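Local coordinates for DUF2666 domain-containing protein (Pyrococcus furiosus, PDB 3V68) that is a DUF2666-family protein of undefined cellular role that probably binds double-stranded DNA, at residues Q210-F215 with Y224-M229. Sequence-based numbering, arbitrary orientation.
Sequences QLFREF and YAAREM
The methyl of Ala225 sits over one face of the Phe215 ring in a CH-pi contact, CB lying 3.9 Å from the ring centroid and 22° off the normal. It is shifted toward the rim, so its closest approach is to CD2 of Phe215, 3.6 Å from Ala225 CB. The second ring, that of Phe212, meets helix 219-231 obliquely, through CD1 and CE1: CE1 comes within 3.5 Å of the backbone N of Ala226, and CD1 packs against the carbonyl carbon of Ala225. The same CE1 lies 3.8 Å from the CB of Ala226. Two alanines in a row let CD1 and CE1 come down to the backbone here. Phe212 CG stands anti to the backbone N (chi1 160°), which carries the ring across to the other helix. In one of the two conformers of Met229, its CG lies 4.1 Å from CB of Phe212, a contact that the other may not keep. Cutting Phe212 back to an alanine would probably open a gap against Ala225 and Ala226. No hydrogen bond crosses the interface, and the packing is apolar. On the far side of helix 202-213, Gln210 NE2 donates a nearly straight bond of 2.9 Å to Glu214 OE1, met from above the carboxylate plane, linking residues four apart. The contact lies within an antiparallel helical hairpin, helix 202-213 turning through a short connection onto helix 219-231. Around it, Leu114 touches Phe212, Phe215 touches Ile189 of helix 186-192 and stacks edge-to-face with Tyr192 of the same helix, and Tyr224 runs off to helix 160-181, where its OH bonds Val175 O.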
ATOM      1  N   GLN A 210       3.584  16.299  15.229  1.00 11.97           N
ATOM      2  CA  GLN A 210       2.962  16.555  16.519  1.00 12.18           C
ATOM      3  C   GLN A 210       1.438  16.582  16.414  1.00 11.99           C
ATOM      4  O   GLN A 210       0.742  15.985  17.231  1.00 11.78           O
ATOM      5  CB  GLN A 210       3.496  17.855  17.119  1.00 12.51           C
ATOM      6  CG  GLN A 210       2.969  18.156  18.515  1.00 13.79           C
ATOM      7  CD  GLN A 210       3.420  17.149  19.560  1.00 14.77           C
ATOM      8  OE1 GLN A 210       4.483  16.537  19.444  1.00 17.78           O
ATOM      9  NE2 GLN A 210       2.610  16.977  20.593  1.00 16.63           N
ATOM     10  N   LEU A 211       0.927  17.263  15.387  1.00 11.86           N
ATOM     11  CA  LEU A 211      -0.508  17.295  15.149  1.00 12.08           C
ATOM     12  C   LEU A 211      -1.067  15.890  14.918  1.00 11.75           C
ATOM     13  O   LEU A 211      -2.122  15.538  15.456  1.00 12.06           O
ATOM     14  CB  LEU A 211      -0.852  18.227  13.982  1.00 12.57           C
ATOM     15  CG  LEU A 211      -2.348  18.470  13.751  1.00 13.58           C
ATOM     16  CD1 LEU A 211      -3.007  19.150  14.943  1.00 15.39           C
ATOM     17  CD2 LEU A 211      -2.594  19.268  12.475  1.00 14.82           C
ATOM     18  N   PHE A 212      -0.347  15.079  14.144  1.00 11.80           N
ATOM     19  CA  PHE A 212      -0.744  13.690  13.979  1.00 11.65           C
ATOM     20  C   PHE A 212      -0.790  12.939  15.321  1.00 11.69           C
ATOM     21  O   PHE A 212      -1.734  12.191  15.588  1.00 11.70           O
ATOM     22  CB  PHE A 212       0.164  12.940  13.001  1.00 11.63           C
ATOM     23  CG  PHE A 212       0.094  11.452  13.177  1.00 11.65           C
ATOM     24  CD1 PHE A 212      -0.946  10.724  12.611  1.00 11.79           C
ATOM     25  CD2 PHE A 212       1.024  10.792  13.982  1.00 11.34           C
ATOM     26  CE1 PHE A 212      -1.049   9.356  12.821  1.00 11.92           C
ATOM     27  CE2 PHE A 212       0.930   9.429  14.195  1.00 11.94           C
ATOM     28  CZ  PHE A 212      -0.109   8.707  13.609  1.00 11.79           C
ATOM     29  N   ARG A 213       0.233  13.133  16.151  1.00 12.35           N
ATOM     30  CA  ARG A 213       0.292  12.436  17.436  1.00 12.91           C
ATOM     31  C   ARG A 213      -0.846  12.817  18.375  1.00 13.14           C
ATOM     32  O   ARG A 213      -1.265  12.012  19.203  1.00 13.67           O
ATOM     33  CB  ARG A 213       1.643  12.645  18.113  1.00 12.52           C
ATOM     34  CG  ARG A 213       2.801  12.031  17.358  1.00 13.04           C
ATOM     35  CD  ARG A 213       3.993  11.842  18.271  1.00 13.68           C
ATOM     36  NE  ARG A 213       5.210  11.540  17.527  1.00 16.02           N
ATOM     37  CZ  ARG A 213       5.533  10.338  17.055  1.00 15.91           C
ATOM     38  NH1 ARG A 213       4.727   9.297  17.240  1.00 17.05           N
ATOM     39  NH2 ARG A 213       6.670  10.181  16.395  1.00 18.18           N
ATOM     40  N   GLU A 214      -1.357  14.035  18.223  1.00 13.46           N
ATOM     41  CA  GLU A 214      -2.465  14.517  19.030  1.00 14.34           C
ATOM     42  C   GLU A 214      -3.831  14.105  18.494  1.00 14.10           C
ATOM     43  O   GLU A 214      -4.855  14.385  19.129  1.00 14.20           O
ATOM     44  CB  GLU A 214      -2.388  16.036  19.157  1.00 14.46           C
ATOM     45  CG  GLU A 214      -1.192  16.495  19.961  1.00 17.47           C
ATOM     46  CD  GLU A 214      -0.841  17.941  19.730  1.00 21.65           C
ATOM     47  OE1 GLU A 214       0.107  18.419  20.385  1.00 24.25           O
ATOM     48  OE2 GLU A 214      -1.496  18.596  18.891  1.00 24.59           O
ATOM     49  N   PHE A 215      -3.854  13.449  17.332  1.00 14.42           N
ATOM     50  CA  PHE A 215      -5.111  13.031  16.723  1.00 15.09           C
ATOM     51  C   PHE A 215      -5.753  11.927  17.540  1.00 15.84           C
ATOM     52  O   PHE A 215      -5.157  10.871  17.764  1.00 15.80           O
ATOM     53  CB  PHE A 215      -4.913  12.601  15.262  1.00 14.65           C
ATOM     54  CG  PHE A 215      -6.149  12.021  14.622  1.00 14.35           C
ATOM     55  CD1 PHE A 215      -7.138  12.850  14.100  1.00 15.09           C
ATOM     56  CD2 PHE A 215      -6.314  10.642  14.535  1.00 14.43           C
ATOM     57  CE1 PHE A 215      -8.283  12.310  13.505  1.00 14.94           C
ATOM     58  CE2 PHE A 215      -7.449  10.093  13.936  1.00 15.15           C
ATOM     59  CZ  PHE A 215      -8.437  10.928  13.427  1.00 15.07           C
ATOM     60  N   TYR A 224      -5.538   6.354   8.667  1.00 10.06           N
ATOM     61  CA  TYR A 224      -5.912   7.373   7.692  1.00  9.72           C
ATOM     62  C   TYR A 224      -5.326   8.730   8.056  1.00  9.65           C
ATOM     63  O   TYR A 224      -4.929   9.492   7.177  1.00  9.48           O
ATOM     64  CB  TYR A 224      -7.433   7.409   7.506  1.00  9.76           C
ATOM     65  CG  TYR A 224      -7.916   6.138   6.856  1.00  9.73           C
ATOM     66  CD1 TYR A 224      -7.839   5.978   5.475  1.00 10.33           C
ATOM     67  CD2 TYR A 224      -8.388   5.074   7.624  1.00 10.66           C
ATOM     68  CE1 TYR A 224      -8.251   4.793   4.867  1.00 11.10           C
ATOM     69  CE2 TYR A 224      -8.801   3.888   7.029  1.00 11.25           C
ATOM     70  CZ  TYR A 224      -8.732   3.762   5.657  1.00 12.22           C
ATOM     71  OH  TYR A 224      -9.137   2.589   5.082  1.00 13.60           O
ATOM     72  N   ALA A 225      -5.234   9.011   9.354  1.00  9.66           N
ATOM     73  CA  ALA A 225      -4.566  10.216   9.815  1.00  9.67           C
ATOM     74  C   ALA A 225      -3.091  10.194   9.432  1.00  9.49           C
ATOM     75  O   ALA A 225      -2.558  11.203   8.980  1.00  9.87           O
ATOM     76  CB  ALA A 225      -4.743  10.393  11.315  1.00  9.83           C
ATOM     77  N   ALA A 226      -2.436   9.039   9.587  1.00  9.52           N
ATOM     78  CA  ALA A 226      -1.043   8.921   9.160  1.00  9.50           C
ATOM     79  C   ALA A 226      -0.892   9.161   7.660  1.00  9.21           C
ATOM     80  O   ALA A 226       0.005   9.888   7.232  1.00  8.95           O
ATOM     81  CB  ALA A 226      -0.463   7.570   9.554  1.00 10.10           C
ATOM     82  N   ARG A 227      -1.777   8.563   6.868  1.00  8.71           N
ATOM     83  CA  ARG A 227      -1.738   8.737   5.420  1.00  9.05           C
ATOM     84  C   ARG A 227      -1.973  10.196   5.032  1.00  8.97           C
ATOM     85  O   ARG A 227      -1.291  10.720   4.155  1.00  9.39           O
ATOM     86  CB  ARG A 227      -2.750   7.818   4.744  1.00  8.81           C
ATOM     87  CG  ARG A 227      -2.257   6.383   4.672  1.00  9.33           C
ATOM     88  CD  ARG A 227      -3.384   5.402   4.407  1.00 10.47           C
ATOM     89  NE  ARG A 227      -2.838   4.102   4.020  1.00 10.82           N
ATOM     90  CZ  ARG A 227      -2.320   3.217   4.868  1.00 11.96           C
ATOM     91  NH1 ARG A 227      -2.284   3.466   6.176  1.00 12.85           N
ATOM     92  NH2 ARG A 227      -1.833   2.077   4.404  1.00 13.03           N
ATOM     93  N   GLU A 228      -2.933  10.847   5.686  1.00  9.12           N
ATOM     94  CA  GLU A 228      -3.207  12.254   5.408  1.00  9.75           C
ATOM     95  C   GLU A 228      -2.013  13.140   5.753  1.00  9.69           C
ATOM     96  O   GLU A 228      -1.648  14.024   4.973  1.00 10.07           O
ATOM     97  CB  GLU A 228      -4.472  12.724   6.133  1.00  9.50           C
ATOM     98  CG  GLU A 228      -4.898  14.164   5.801  1.00 11.24           C
ATOM     99  CD  GLU A 228      -5.257  14.392   4.338  1.00 13.34           C
ATOM    100  OE1 GLU A 228      -5.542  13.420   3.610  1.00 12.85           O
ATOM    101  OE2 GLU A 228      -5.275  15.569   3.919  1.00 14.60           O
ATOM    102  N   MET A 229      -1.399  12.892   6.912  0.50  9.92           N
ATOM    103  CA  MET A 229      -0.214  13.644   7.335  0.50  9.94           C
ATOM    104  C   MET A 229       0.907  13.508   6.304  0.50 10.19           C
ATOM    105  O   MET A 229       1.505  14.502   5.881  0.50 10.33           O
ATOM    106  CB  MET A 229       0.258  13.180   8.717  0.50 10.05           C
ATOM    107  CG  MET A 229       1.488  13.915   9.249  0.50  9.55           C
ATOM    108  SD  MET A 229       3.059  13.204   8.717  0.50  7.34           S
ATOM    109  CE  MET A 229       3.166  11.765   9.771  0.50  8.39           C
TER